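PDB 3HUR: alanine racemase from Oenococcus oeni PSU-1, which belongs to the alanine racemase family, pairing an N-terminal alpha/beta-barrel domain of the TIM-barrel class with a C-terminal domain built mainly of beta strands. Local coordinates for residues S93-F98 / P117-T122; E182-W187 / H213-I218; R249-C254 / T364-R369. One frame throughout, in Å; residues are numbered along the deposited sequence.

Contact 1: residues S93-F98 / P117-T122; sequences SDLKLF and PDFEGT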
ATOM      1  N   SER A  93      42.368   8.793   1.826  1.00 50.14           N
ATOM      2  CA  SER A  93      42.115  10.215   1.979  1.00 50.14           C
ATOM      3  C   SER A  93      41.441  10.573   3.309  1.00 49.52           C
ATOM      4  O   SER A  93      41.512  11.721   3.729  1.00 49.85           O
ATOM      5  CB  SER A  93      41.271  10.731   0.797  1.00 50.28           C
ATOM      6  OG  SER A  93      40.016  10.078   0.721  1.00 51.28           O
ATOM      7  N   ASP A  94      40.796   9.621   3.981  1.00 48.92           N
ATOM      8  CA  ASP A  94      40.176   9.900   5.298  1.00 48.06           C
ATOM      9  C   ASP A  94      41.082   9.572   6.471  1.00 47.05           C
ATOM     10  O   ASP A  94      40.681   9.725   7.647  1.00 46.82           O
ATOM     11  CB  ASP A  94      38.843   9.160   5.462  1.00 48.27           C
ATOM     12  CG  ASP A  94      37.763   9.653   4.489  1.00 49.62           C
ATOM     13  OD1 ASP A  94      37.355  10.825   4.583  1.00 49.86           O
ATOM     14  OD2 ASP A  94      37.309   8.850   3.640  1.00 52.01           O
ATOM     15  N   LEU A  95      42.307   9.154   6.163  1.00 46.08           N
ATOM     16  CA  LEU A  95      43.274   8.744   7.199  1.00 45.45           C
ATOM     17  C   LEU A  95      43.369   9.725   8.349  1.00 44.63           C
ATOM     18  O   LEU A  95      43.350   9.318   9.511  1.00 43.69           O
ATOM     19  CB  LEU A  95      44.665   8.435   6.604  1.00 45.65           C
ATOM     20  CG  LEU A  95      45.025   6.943   6.444  1.00 45.69           C
ATOM     21  CD1 LEU A  95      43.808   6.101   6.048  1.00 46.63           C
ATOM     22  CD2 LEU A  95      46.184   6.701   5.472  1.00 45.76           C
ATOM     23  N   LYS A  96      43.414  11.009   8.008  1.00 44.52           N
ATOM     24  CA  LYS A  96      43.521  12.073   8.992  1.00 44.44           C
ATOM     25  C   LYS A  96      42.288  12.108   9.852  1.00 44.06           C
ATOM     26  O   LYS A  96      42.365  12.289  11.069  1.00 45.07           O
ATOM     27  CB  LYS A  96      43.715  13.437   8.300  1.00 45.38           C
ATOM     28  N   LEU A  97      41.129  11.926   9.249  1.00 43.57           N
ATOM     29  CA  LEU A  97      39.905  11.988  10.043  1.00 42.77           C
ATOM     30  C   LEU A  97      39.883  10.852  11.030  1.00 41.31           C
ATOM     31  O   LEU A  97      39.652  11.060  12.217  1.00 40.96           O
ATOM     32  CB  LEU A  97      38.654  11.939   9.159  1.00 43.08           C
ATOM     33  CG  LEU A  97      38.265  13.278   8.552  1.00 44.06           C
ATOM     34  CD1 LEU A  97      37.051  13.088   7.654  1.00 44.22           C
ATOM     35  CD2 LEU A  97      38.021  14.348   9.646  1.00 44.07           C
ATOM     36  N   PHE A  98      40.136   9.646  10.535  1.00 40.25           N
ATOM     37  CA  PHE A  98      40.171   8.459  11.409  1.00 39.21           C
ATOM     38  C   PHE A  98      41.093   8.650  12.591  1.00 39.03           C
ATOM     39  O   PHE A  98      40.701   8.370  13.716  1.00 39.46           O
ATOM     40  CB  PHE A  98      40.619   7.197  10.669  1.00 38.87           C
ATOM     41  CG  PHE A  98      39.797   6.853   9.447  1.00 38.06           C
ATOM     42  CD1 PHE A  98      38.414   6.804   9.506  1.00 37.49           C
ATOM     43  CD2 PHE A  98      40.419   6.517   8.252  1.00 37.32           C
ATOM     44  CE1 PHE A  98      37.680   6.464   8.403  1.00 36.83           C
ATOM     45  CE2 PHE A  98      39.670   6.167   7.122  1.00 37.08           C
ATOM     46  CZ  PHE A  98      38.315   6.157   7.200  1.00 37.16           C
ATOM     47  N   PRO A 117      49.759   4.739   2.716  1.00 57.19           N
ATOM     48  CA  PRO A 117      50.732   5.813   2.644  1.00 57.23           C
ATOM     49  C   PRO A 117      51.280   6.188   4.006  1.00 56.97           C
ATOM     50  O   PRO A 117      50.912   5.598   5.020  1.00 56.98           O
ATOM     51  CB  PRO A 117      49.933   6.986   2.030  1.00 57.21           C
ATOM     52  CG  PRO A 117      48.557   6.689   2.298  1.00 57.64           C
ATOM     53  CD  PRO A 117      48.432   5.189   2.269  1.00 57.44           C
ATOM     54  N   ASP A 118      52.163   7.175   4.024  1.00 56.66           N
ATOM     55  CA  ASP A 118      52.726   7.642   5.271  1.00 56.23           C
ATOM     56  C   ASP A 118      51.724   8.546   5.986  1.00 54.85           C
ATOM     57  O   ASP A 118      50.975   9.280   5.345  1.00 54.85           O
ATOM     58  CB  ASP A 118      54.067   8.352   5.005  1.00 56.84           C
ATOM     59  CG  ASP A 118      55.251   7.367   4.911  1.00 59.58           C
ATOM     60  OD1 ASP A 118      55.269   6.418   5.731  1.00 60.89           O
ATOM     61  OD2 ASP A 118      56.160   7.544   4.037  1.00 63.00           O
ATOM     62  N   PHE A 119      51.718   8.497   7.318  1.00 53.40           N
ATOM     63  CA  PHE A 119      50.837   9.353   8.133  1.00 51.95           C
ATOM     64  C   PHE A 119      51.363   9.553   9.547  1.00 52.29           C
ATOM     65  O   PHE A 119      52.162   8.756  10.031  1.00 52.70           O
ATOM     66  CB  PHE A 119      49.419   8.765   8.216  1.00 50.50           C
ATOM     67  CG  PHE A 119      49.361   7.365   8.775  1.00 45.87           C
ATOM     68  CD1 PHE A 119      49.262   7.142  10.130  1.00 42.57           C
ATOM     69  CD2 PHE A 119      49.373   6.268   7.940  1.00 43.41           C
ATOM     70  CE1 PHE A 119      49.204   5.851  10.641  1.00 40.68           C
ATOM     71  CE2 PHE A 119      49.316   4.965   8.454  1.00 41.20           C
ATOM     72  CZ  PHE A 119      49.214   4.768   9.796  1.00 39.16           C
ATOM     73  N   GLU A 120      50.863  10.588  10.218  1.00 52.54           N
ATOM     74  CA  GLU A 120      51.170  10.836  11.639  1.00 53.02           C
ATOM     75  C   GLU A 120      50.147  10.216  12.614  1.00 52.12           C
ATOM     76  O   GLU A 120      48.972  10.088  12.296  1.00 52.89           O
ATOM     77  CB  GLU A 120      51.268  12.349  11.899  1.00 53.63           C
ATOM     78  CG  GLU A 120      52.033  13.086  10.803  1.00 56.60           C
ATOM     79  CD  GLU A 120      52.729  14.353  11.272  1.00 58.65           C
ATOM     80  OE1 GLU A 120      52.019  15.274  11.698  1.00 58.81           O
ATOM     81  OE2 GLU A 120      53.984  14.423  11.204  1.00 62.17           O
ATOM     82  N   GLY A 121      50.609   9.853  13.801  1.00 51.22           N
ATOM     83  CA  GLY A 121      49.744   9.397  14.878  1.00 50.68           C
ATOM     84  C   GLY A 121      49.479   7.912  14.819  1.00 50.31           C
ATOM     85  O   GLY A 121      50.090   7.185  14.033  1.00 51.31           O
ATOM     86  N   THR A 122      48.557   7.447  15.650  1.00 49.13           N
ATOM     87  CA  THR A 122      48.239   6.032  15.685  1.00 47.81           C
ATOM     88  C   THR A 122      46.884   5.783  14.955  1.00 46.34           C
ATOM     89  O   THR A 122      45.871   6.402  15.278  1.00 46.05           O
ATOM     90  CB  THR A 122      48.287   5.451  17.131  1.00 47.66           C
ATOM     91  OG1 THR A 122      47.020   4.897  17.486  1.00 49.57           O
ATOM     92  CG2 THR A 122      48.714   6.506  18.188  1.00 48.29           C
TER
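Leu-95 meets Pro-117 and Phe-119 through a single methyl, CD2, which illustrates how one branched side chain can tie helix 95-100 to an irregular loop. Leu-95 CD2 lies 4.0 Å from Pro-117 CG and 4.1 Å from Phe-119 CD2. The leucine's chi1 of -103° lies off the usual staggered positions and leaves CD2 as the branch facing the loop. Leu-95 runs at a slant to the proline ring; with Phe-119 it crosses at about a right angle as a whole side chain, while the methyl approaches the aromatic ring obliquely. Phe-119 places CG between its own backbone N and carbonyl carbon (chi1 57°), which carries the ring alongside the leucine, with CD2 the ring atom nearest Leu-95 CD2. Leu-95 is the buried member of the trio; the loop residues are partly covered. On the helix, Phe-98 packs on Ile-103 and Ile-105 of the next strand. In the loop, Gln-156 NE2 hydrogen-bonds to the carbonyl oxygens of Phe-119 and Gly-121, holding the backbone that carries the aromatic ring. Across the contact there is no hydrogen bond and no charge pair, so its cohesion comes from dispersion and the exclusion of water, with little directional control.

Contact 2: residues E182-W187 / H213-I218; sequences EQLRRW and HDDPRI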
ATOM      1  N   GLU A 182      31.490 -25.143   9.127  1.00 45.86           N
ATOM      2  CA  GLU A 182      32.422 -24.823   8.059  1.00 46.48           C
ATOM      3  C   GLU A 182      33.109 -23.494   8.342  1.00 46.34           C
ATOM      4  O   GLU A 182      34.341 -23.387   8.245  1.00 47.07           O
ATOM      5  CB  GLU A 182      31.693 -24.769   6.727  1.00 46.82           C
ATOM      6  CG  GLU A 182      32.566 -24.525   5.536  1.00 49.54           C
ATOM      7  CD  GLU A 182      31.778 -24.529   4.207  1.00 55.15           C
ATOM      8  OE1 GLU A 182      30.627 -25.059   4.152  1.00 57.58           O
ATOM      9  OE2 GLU A 182      32.324 -24.004   3.204  1.00 58.34           O
ATOM     10  N   GLN A 183      32.327 -22.491   8.732  1.00 45.57           N
ATOM     11  CA  GLN A 183      32.894 -21.182   9.045  1.00 45.01           C
ATOM     12  C   GLN A 183      33.868 -21.262  10.227  1.00 44.74           C
ATOM     13  O   GLN A 183      34.960 -20.678  10.196  1.00 44.50           O
ATOM     14  CB  GLN A 183      31.781 -20.169   9.341  1.00 44.97           C
ATOM     15  CG  GLN A 183      30.961 -19.729   8.118  1.00 44.36           C
ATOM     16  CD  GLN A 183      30.190 -18.423   8.348  1.00 41.20           C
ATOM     17  OE1 GLN A 183      29.159 -18.385   9.032  1.00 38.40           O
ATOM     18  NE2 GLN A 183      30.706 -17.359   7.780  1.00 39.46           N
ATOM     19  N   LEU A 184      33.479 -21.977  11.276  1.00 44.44           N
ATOM     20  CA  LEU A 184      34.364 -22.156  12.425  1.00 44.91           C
ATOM     21  C   LEU A 184      35.668 -22.901  12.028  1.00 45.76           C
ATOM     22  O   LEU A 184      36.747 -22.591  12.538  1.00 45.90           O
ATOM     23  CB  LEU A 184      33.629 -22.912  13.514  1.00 44.49           C
ATOM     24  CG  LEU A 184      34.308 -23.022  14.872  1.00 44.44           C
ATOM     25  CD1 LEU A 184      34.718 -21.623  15.380  1.00 42.12           C
ATOM     26  CD2 LEU A 184      33.380 -23.771  15.854  1.00 41.33           C
ATOM     27  N   ARG A 185      35.573 -23.843  11.091  1.00 46.59           N
ATOM     28  CA  ARG A 185      36.780 -24.511  10.578  1.00 48.14           C
ATOM     29  C   ARG A 185      37.682 -23.437   9.947  1.00 47.56           C
ATOM     30  O   ARG A 185      38.849 -23.274  10.363  1.00 47.14           O
ATOM     31  CB  ARG A 185      36.416 -25.719   9.654  1.00 48.78           C
ATOM     32  CG  ARG A 185      37.416 -26.171   8.516  1.00 52.31           C
ATOM     33  CD  ARG A 185      37.764 -27.651   8.655  1.00 56.99           C
ATOM     34  NE  ARG A 185      37.566 -28.539   7.495  1.00 61.91           N
ATOM     35  CZ  ARG A 185      38.521 -29.259   6.862  1.00 64.21           C
ATOM     36  NH1 ARG A 185      39.821 -29.175   7.179  1.00 63.75           N
ATOM     37  NH2 ARG A 185      38.169 -30.055   5.851  1.00 64.88           N
ATOM     38  N   ARG A 186      37.128 -22.663   9.014  1.00 46.61           N
ATOM     39  CA  ARG A 186      37.918 -21.625   8.353  1.00 46.44           C
ATOM     40  C   ARG A 186      38.552 -20.622   9.325  1.00 45.05           C
ATOM     41  O   ARG A 186      39.724 -20.267   9.171  1.00 45.12           O
ATOM     42  CB  ARG A 186      37.081 -20.896   7.316  1.00 46.94           C
ATOM     43  CG  ARG A 186      37.076 -21.554   5.929  1.00 50.68           C
ATOM     44  CD  ARG A 186      35.633 -21.553   5.417  1.00 55.60           C
ATOM     45  NE  ARG A 186      35.477 -22.001   4.027  1.00 59.21           N
ATOM     46  CZ  ARG A 186      34.361 -21.839   3.301  1.00 60.49           C
ATOM     47  NH1 ARG A 186      33.282 -21.227   3.809  1.00 60.52           N
ATOM     48  NH2 ARG A 186      34.321 -22.291   2.057  1.00 60.57           N
ATOM     49  N   TRP A 187      37.793 -20.170  10.323  1.00 43.36           N
ATOM     50  CA  TRP A 187      38.340 -19.263  11.331  1.00 42.26           C
ATOM     51  C   TRP A 187      39.636 -19.844  11.910  1.00 41.29           C
ATOM     52  O   TRP A 187      40.690 -19.211  11.880  1.00 40.44           O
ATOM     53  CB  TRP A 187      37.309 -19.008  12.433  1.00 41.79           C
ATOM     54  CG  TRP A 187      37.862 -18.355  13.645  1.00 42.72           C
ATOM     55  CD1 TRP A 187      38.156 -18.955  14.844  1.00 44.48           C
ATOM     56  CD2 TRP A 187      38.179 -16.967  13.806  1.00 44.69           C
ATOM     57  NE1 TRP A 187      38.625 -18.019  15.738  1.00 45.43           N
ATOM     58  CE2 TRP A 187      38.658 -16.795  15.119  1.00 44.98           C
ATOM     59  CE3 TRP A 187      38.092 -15.849  12.970  1.00 45.16           C
ATOM     60  CZ2 TRP A 187      39.069 -15.561  15.601  1.00 45.85           C
ATOM     61  CZ3 TRP A 187      38.502 -14.628  13.446  1.00 45.31           C
ATOM     62  CH2 TRP A 187      38.984 -14.488  14.751  1.00 45.39           C
ATOM     63  N   HIS A 213      26.354 -19.498  23.428  1.00 43.90           N
ATOM     64  CA  HIS A 213      27.189 -19.018  24.531  1.00 43.86           C
ATOM     65  C   HIS A 213      27.947 -20.127  25.286  1.00 44.63           C
ATOM     66  O   HIS A 213      28.830 -19.827  26.090  1.00 44.03           O
ATOM     67  CB  HIS A 213      26.371 -18.193  25.507  1.00 42.75           C
ATOM     68  CG  HIS A 213      25.444 -18.991  26.347  1.00 40.67           C
ATOM     69  ND1 HIS A 213      25.268 -18.728  27.690  1.00 39.74           N
ATOM     70  CD2 HIS A 213      24.610 -20.015  26.045  1.00 39.89           C
ATOM     71  CE1 HIS A 213      24.380 -19.575  28.183  1.00 40.91           C
ATOM     72  NE2 HIS A 213      23.961 -20.366  27.206  1.00 38.68           N
ATOM     73  N   ASP A 214      27.595 -21.385  25.052  1.00 45.68           N
ATOM     74  CA  ASP A 214      28.227 -22.475  25.798  1.00 46.93           C
ATOM     75  C   ASP A 214      29.239 -23.236  24.973  1.00 47.29           C
ATOM     76  O   ASP A 214      29.868 -24.152  25.468  1.00 48.81           O
ATOM     77  CB  ASP A 214      27.158 -23.440  26.301  1.00 47.15           C
ATOM     78  CG  ASP A 214      26.398 -22.899  27.497  1.00 48.97           C
ATOM     79  OD1 ASP A 214      26.941 -22.015  28.209  1.00 50.28           O
ATOM     80  OD2 ASP A 214      25.258 -23.368  27.734  1.00 51.04           O
ATOM     81  N   ASP A 215      29.388 -22.871  23.714  1.00 47.41           N
ATOM     82  CA  ASP A 215      30.386 -23.465  22.875  1.00 47.40           C
ATOM     83  C   ASP A 215      31.755 -22.826  23.157  1.00 47.09           C
ATOM     84  O   ASP A 215      32.006 -21.668  22.780  1.00 47.37           O
ATOM     85  CB  ASP A 215      29.998 -23.291  21.416  1.00 47.40           C
ATOM     86  CG  ASP A 215      30.910 -24.053  20.469  1.00 49.59           C
ATOM     87  OD1 ASP A 215      31.922 -24.643  20.927  1.00 51.66           O
ATOM     88  OD2 ASP A 215      30.618 -24.042  19.249  1.00 49.85           O
ATOM     89  N   PRO A 216      32.667 -23.586  23.796  1.00 46.16           N
ATOM     90  CA  PRO A 216      34.010 -23.073  24.142  1.00 45.24           C
ATOM     91  C   PRO A 216      34.867 -22.717  22.945  1.00 44.30           C
ATOM     92  O   PRO A 216      35.882 -22.051  23.097  1.00 43.94           O
ATOM     93  CB  PRO A 216      34.646 -24.237  24.884  1.00 45.63           C
ATOM     94  CG  PRO A 216      33.493 -25.045  25.394  1.00 46.50           C
ATOM     95  CD  PRO A 216      32.433 -24.925  24.353  1.00 46.33           C
ATOM     96  N   ARG A 217      34.473 -23.172  21.764  1.00 43.55           N
ATOM     97  CA  ARG A 217      35.241 -22.898  20.563  1.00 43.63           C
ATOM     98  C   ARG A 217      35.065 -21.452  20.089  1.00 43.73           C
ATOM     99  O   ARG A 217      35.841 -20.961  19.238  1.00 43.82           O
ATOM    100  CB  ARG A 217      34.793 -23.832  19.445  1.00 43.86           C
ATOM    101  CG  ARG A 217      35.142 -25.334  19.629  1.00 44.21           C
ATOM    102  CD  ARG A 217      34.574 -26.186  18.483  1.00 43.30           C
ATOM    103  NE  ARG A 217      33.117 -26.209  18.501  1.00 43.85           N
ATOM    104  CZ  ARG A 217      32.340 -26.617  17.501  1.00 44.22           C
ATOM    105  NH1 ARG A 217      32.861 -27.055  16.378  1.00 43.68           N
ATOM    106  NH2 ARG A 217      31.012 -26.566  17.620  1.00 46.29           N
ATOM    107  N   ILE A 218      34.013 -20.796  20.585  1.00 43.09           N
ATOM    108  CA  ILE A 218      33.754 -19.408  20.243  1.00 43.07           C
ATOM    109  C   ILE A 218      34.413 -18.537  21.311  1.00 41.99           C
ATOM    110  O   ILE A 218      34.197 -18.733  22.510  1.00 41.34           O
ATOM    111  CB  ILE A 218      32.233 -19.086  20.181  1.00 43.22           C
ATOM    112  CG1 ILE A 218      31.465 -20.082  19.301  1.00 44.20           C
ATOM    113  CG2 ILE A 218      32.007 -17.711  19.637  1.00 43.48           C
ATOM    114  CD1 ILE A 218      31.838 -20.035  17.839  1.00 45.54           C
TER
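Leu-184 sets its CD2 methyl over one face of the Arg-217 guanidinium group, 3.4 Å from Arg-217 CZ, toward the rim of the flat group. The same methyl also touches the aliphatic part of the arginine, 3.8 Å from Arg-217 CD, and the two side chains cross at about a right angle. The other leucine methyl, Leu-184 CD1, meets Ile-218 CD1 at 4.1 Å. With CG of Leu-184 standing anti to the backbone N (chi1 -171°), the fork is sent toward the loop, and chi2 (53°) then distributes the two methyls between arginine and isoleucine.

The next shell fixes the arginine, which forms a salt bridge with Asp-215. Arg-217 NE donates to Asp-215 OD1 over 3.1 Å with an N-H...O angle of 163°; the acceptor lies close to the guanidinium plane, and the bond uses the syn lone pair of OD1. The same salt bridge includes a weak hydrogen bond from Arg-217 NH2 to Asp-215 OD2, while NH1 finds another salt bridge with Glu-181 on the helix, one residue ahead of 182-187. Flanked by two carboxylates, the guanidinium is restrained in rotation, yet still offers a face to a hydrocarbon group.

Asp-215 is itself positioned by the backbone. Arg-217 N also donates to its OD1, approaching from above the carboxylate plane, which makes an Asx turn. A type I beta turn spans Asp-215 to Ile-218, closed by Ile-218 N to Asp-215 O at 3.1 Å. Farther out, Trp-187 meets Phe-201 edge-to-face and Gln-183 OE1 accepts from Ala-167 N, both seating helix 174-191 against its surroundings. The whole is a helix-to-loop contact of an alpha/beta barrel, joining an outer helix to the turn that precedes strand 222-223.

Contact 3: residues R249-C254 / T364-R369; sequences RIFSVC and TTLAPR. With SO4 (sulfate ion), chain C.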
ATOM      1  N   ARG A 249      12.454  -5.983  25.934  1.00 38.10           N
ATOM      2  CA  ARG A 249      12.034  -5.136  24.778  1.00 37.24           C
ATOM      3  C   ARG A 249      12.088  -3.686  25.245  1.00 35.65           C
ATOM      4  O   ARG A 249      11.486  -3.357  26.237  1.00 34.88           O
ATOM      5  CB  ARG A 249      10.632  -5.497  24.256  1.00 37.30           C
ATOM      6  CG  ARG A 249      10.153  -4.633  23.037  1.00 40.56           C
ATOM      7  CD  ARG A 249       8.731  -5.013  22.493  1.00 43.71           C
ATOM      8  NE  ARG A 249       7.848  -5.507  23.553  1.00 47.76           N
ATOM      9  CZ  ARG A 249       7.129  -4.740  24.392  1.00 50.40           C
ATOM     10  NH1 ARG A 249       7.133  -3.397  24.311  1.00 49.85           N
ATOM     11  NH2 ARG A 249       6.384  -5.331  25.331  1.00 50.37           N
ATOM     12  N   ILE A 250      12.854  -2.832  24.563  1.00 34.76           N
ATOM     13  CA  ILE A 250      13.125  -1.501  25.081  1.00 33.85           C
ATOM     14  C   ILE A 250      12.179  -0.433  24.560  1.00 33.19           C
ATOM     15  O   ILE A 250      12.132   0.668  25.100  1.00 33.23           O
ATOM     16  CB  ILE A 250      14.616  -1.063  24.854  1.00 33.97           C
ATOM     17  CG1 ILE A 250      14.891  -0.594  23.421  1.00 33.19           C
ATOM     18  CG2 ILE A 250      15.559  -2.204  25.196  1.00 33.73           C
ATOM     19  CD1 ILE A 250      16.300  -0.116  23.248  1.00 30.55           C
ATOM     20  N   PHE A 251      11.410  -0.745  23.539  1.00 32.34           N
ATOM     21  CA  PHE A 251      10.621   0.291  22.864  1.00 31.95           C
ATOM     22  C   PHE A 251       9.144  -0.049  22.983  1.00 32.17           C
ATOM     23  O   PHE A 251       8.810  -1.199  23.166  1.00 31.59           O
ATOM     24  CB  PHE A 251      11.011   0.395  21.386  1.00 31.56           C
ATOM     25  CG  PHE A 251      10.854  -0.889  20.658  1.00 29.49           C
ATOM     26  CD1 PHE A 251       9.688  -1.196  20.032  1.00 27.47           C
ATOM     27  CD2 PHE A 251      11.862  -1.830  20.688  1.00 29.58           C
ATOM     28  CE1 PHE A 251       9.521  -2.423  19.384  1.00 30.77           C
ATOM     29  CE2 PHE A 251      11.713  -3.054  20.059  1.00 30.23           C
ATOM     30  CZ  PHE A 251      10.540  -3.362  19.403  1.00 30.55           C
ATOM     31  N   SER A 252       8.297   0.977  22.871  1.00 32.47           N
ATOM     32  CA  SER A 252       6.857   0.883  22.810  1.00 32.03           C
ATOM     33  C   SER A 252       6.370   1.960  21.860  1.00 31.85           C
ATOM     34  O   SER A 252       7.034   3.004  21.682  1.00 31.19           O
ATOM     35  CB  SER A 252       6.274   1.233  24.142  1.00 33.23           C
ATOM     36  OG  SER A 252       6.523   0.244  25.114  1.00 36.71           O
ATOM     37  N   VAL A 253       5.214   1.714  21.245  1.00 31.10           N
ATOM     38  CA  VAL A 253       4.516   2.757  20.544  1.00 29.99           C
ATOM     39  C   VAL A 253       3.408   3.172  21.523  1.00 30.64           C
ATOM     40  O   VAL A 253       2.698   2.325  22.084  1.00 30.28           O
ATOM     41  CB  VAL A 253       3.977   2.328  19.184  1.00 29.92           C
ATOM     42  CG1 VAL A 253       3.201   3.502  18.530  1.00 28.33           C
ATOM     43  CG2 VAL A 253       5.092   1.873  18.272  1.00 26.14           C
ATOM     44  N   CYS A 254       3.305   4.476  21.749  1.00 30.04           N
ATOM     45  CA  CYS A 254       2.377   5.013  22.686  1.00 30.23           C
ATOM     46  C   CYS A 254       1.531   6.082  22.056  1.00 30.33           C
ATOM     47  O   CYS A 254       1.898   6.688  21.045  1.00 29.92           O
ATOM     48  CB  CYS A 254       3.139   5.699  23.818  1.00 30.73           C
ATOM     49  SG  CYS A 254       4.163   4.659  24.764  1.00 31.96           S
ATOM     50  N   THR A 364      14.723   1.367   9.321  1.00 25.17           N
ATOM     51  CA  THR A 364      13.676   1.119  10.312  1.00 24.17           C
ATOM     52  C   THR A 364      12.386   0.687   9.631  1.00 22.29           C
ATOM     53  O   THR A 364      12.144   1.005   8.458  1.00 21.29           O
ATOM     54  CB  THR A 364      13.349   2.347  11.197  1.00 24.23           C
ATOM     55  OG1 THR A 364      12.474   1.927  12.258  1.00 28.14           O
ATOM     56  CG2 THR A 364      12.660   3.412  10.405  1.00 22.96           C
ATOM     57  N   THR A 365      11.635  -0.125  10.347  1.00 20.75           N
ATOM     58  CA  THR A 365      10.312  -0.566   9.945  1.00 21.01           C
ATOM     59  C   THR A 365       9.344  -0.275  11.101  1.00 21.34           C
ATOM     60  O   THR A 365       8.248  -0.834  11.120  1.00 21.64           O
ATOM     61  CB  THR A 365      10.269  -2.125   9.660  1.00 20.82           C
ATOM     62  OG1 THR A 365      10.590  -2.814  10.878  1.00 19.20           O
ATOM     63  CG2 THR A 365      11.231  -2.526   8.560  1.00 17.67           C
ATOM     64  N   LEU A 366       9.770   0.522  12.092  1.00 21.22           N
ATOM     65  CA  LEU A 366       8.923   0.882  13.213  1.00 22.17           C
ATOM     66  C   LEU A 366       8.559   2.390  13.140  1.00 22.03           C
ATOM     67  O   LEU A 366       9.343   3.237  13.553  1.00 22.11           O
ATOM     68  CB  LEU A 366       9.600   0.534  14.533  1.00 22.15           C
ATOM     69  CG  LEU A 366       8.764   0.799  15.785  1.00 24.91           C
ATOM     70  CD1 LEU A 366       7.570  -0.142  15.852  1.00 23.37           C
ATOM     71  CD2 LEU A 366       9.549   0.733  17.106  1.00 22.93           C
ATOM     72  N   ALA A 367       7.375   2.696  12.595  1.00 21.57           N
ATOM     73  CA  ALA A 367       6.709   4.016  12.733  1.00 20.64           C
ATOM     74  C   ALA A 367       7.685   5.111  12.466  1.00 20.49           C
ATOM     75  O   ALA A 367       7.926   5.951  13.304  1.00 20.49           O
ATOM     76  CB  ALA A 367       6.111   4.185  14.101  1.00 19.42           C
ATOM     77  N   PRO A 368       8.236   5.106  11.276  1.00 20.64           N
ATOM     78  CA  PRO A 368       9.312   6.014  10.920  1.00 21.55           C
ATOM     79  C   PRO A 368       8.962   7.502  10.983  1.00 23.56           C
ATOM     80  O   PRO A 368       9.888   8.343  11.076  1.00 23.71           O
ATOM     81  CB  PRO A 368       9.686   5.615   9.500  1.00 20.75           C
ATOM     82  CG  PRO A 368       8.530   4.895   8.964  1.00 21.22           C
ATOM     83  CD  PRO A 368       7.667   4.394  10.121  1.00 20.41           C
ATOM     84  N   ARG A 369       7.678   7.837  10.982  1.00 24.98           N
ATOM     85  CA  ARG A 369       7.292   9.217  10.901  1.00 26.25           C
ATOM     86  C   ARG A 369       7.001   9.846  12.228  1.00 27.53           C
ATOM     87  O   ARG A 369       6.737  11.044  12.255  1.00 28.68           O
ATOM     88  CB  ARG A 369       6.109   9.373   9.955  1.00 27.32           C
ATOM     89  CG  ARG A 369       6.550   9.206   8.480  1.00 28.35           C
ATOM     90  CD  ARG A 369       5.410   9.265   7.494  1.00 32.36           C
ATOM     91  NE  ARG A 369       4.303   8.411   7.874  1.00 37.41           N
ATOM     92  CZ  ARG A 369       3.014   8.702   7.677  1.00 43.30           C
ATOM     93  NH1 ARG A 369       2.647   9.844   7.086  1.00 45.12           N
ATOM     94  NH2 ARG A 369       2.076   7.839   8.074  1.00 45.75           N
TER
HETATM   95  S   SO4 C 396       3.876   5.157   9.223  1.00 51.15           S
HETATM   96  O1  SO4 C 396       2.439   5.489   9.243  1.00 53.24           O
HETATM   97  O2  SO4 C 396       4.186   5.374   7.800  1.00 42.35           O
HETATM   98  O3  SO4 C 396       4.639   5.981  10.250  1.00 44.44           O
HETATM   99  O4  SO4 C 396       4.064   3.748   9.605  1.00 48.03           O
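Arg-369 NH2 donates to O1 of a sulfate ion over 2.6 Å, nearly straight at 168°, with the oxygen at the edge of the guanidinium and near its plane. Two weak bonds from Arg-369 NE reach O2 and O3 of the same ion. A bend at chi3 (-49°) folds the arginine round it, and Gly-293 N hydrogen-bonds to the sulfate as well. The ion probably came from the crystallisation liquor; it shows that an anion can settle here.

The contact between the segments is wholly apolar. A chi1 of -177° extends the branch of Leu-366 toward the strand, where its two methyls are shared between two residues. Leu-366 CD2 comes obliquely to the Phe-251 ring, 3.5 Å from Phe-251 CD1, while Leu-366 CD1 lies 4.0 Å from Val-253 CG2, the leucine and valine running past each other in opposite directions. Phe-251 and Leu-366 are each braced locally. Arg-249 lays its CG over one face of the Phe-251 ring, and Arg-249 NH1 bonds to Phe-251 O at 3.0 Å in the carbonyl plane. Thr-364 OG1 accepts from Leu-366 N at 3.1 Å, an ST turn that shapes the loop just before the leucine, and Arg-372 takes hold of the carbonyls of Leu-366 and Ala-367.

Around this buried pairing, Val-12 of strand 10-15 packs on both Phe-251 and Leu-366. Strand 251-263 runs antiparallel to strands 10-15 and 334-339, Ile-250 leans on helix 16-30, and Arg-369 of the second subunit packs on Thr-364 and Pro-368.

Overall arrangement
Each contact turns on one leucine, which makes the three a useful comparison. Contacts 1 and 2 both join a helix of the barrel domain to a loop leading into one of its parallel strands, yet they share no element and their centres lie about 35 Å apart. Contact 1, the farthest from the centre of the chain, is partly buried and apolar; contact 2, also partly buried, sets a methyl on the face of a charged group that is itself held by carboxylates. Contact 3 belongs to the C-terminal domain and joins a strand to a loop. Its touching residues are all buried, with charged groups kept to its margins, and it alone lies within reach of another subunit.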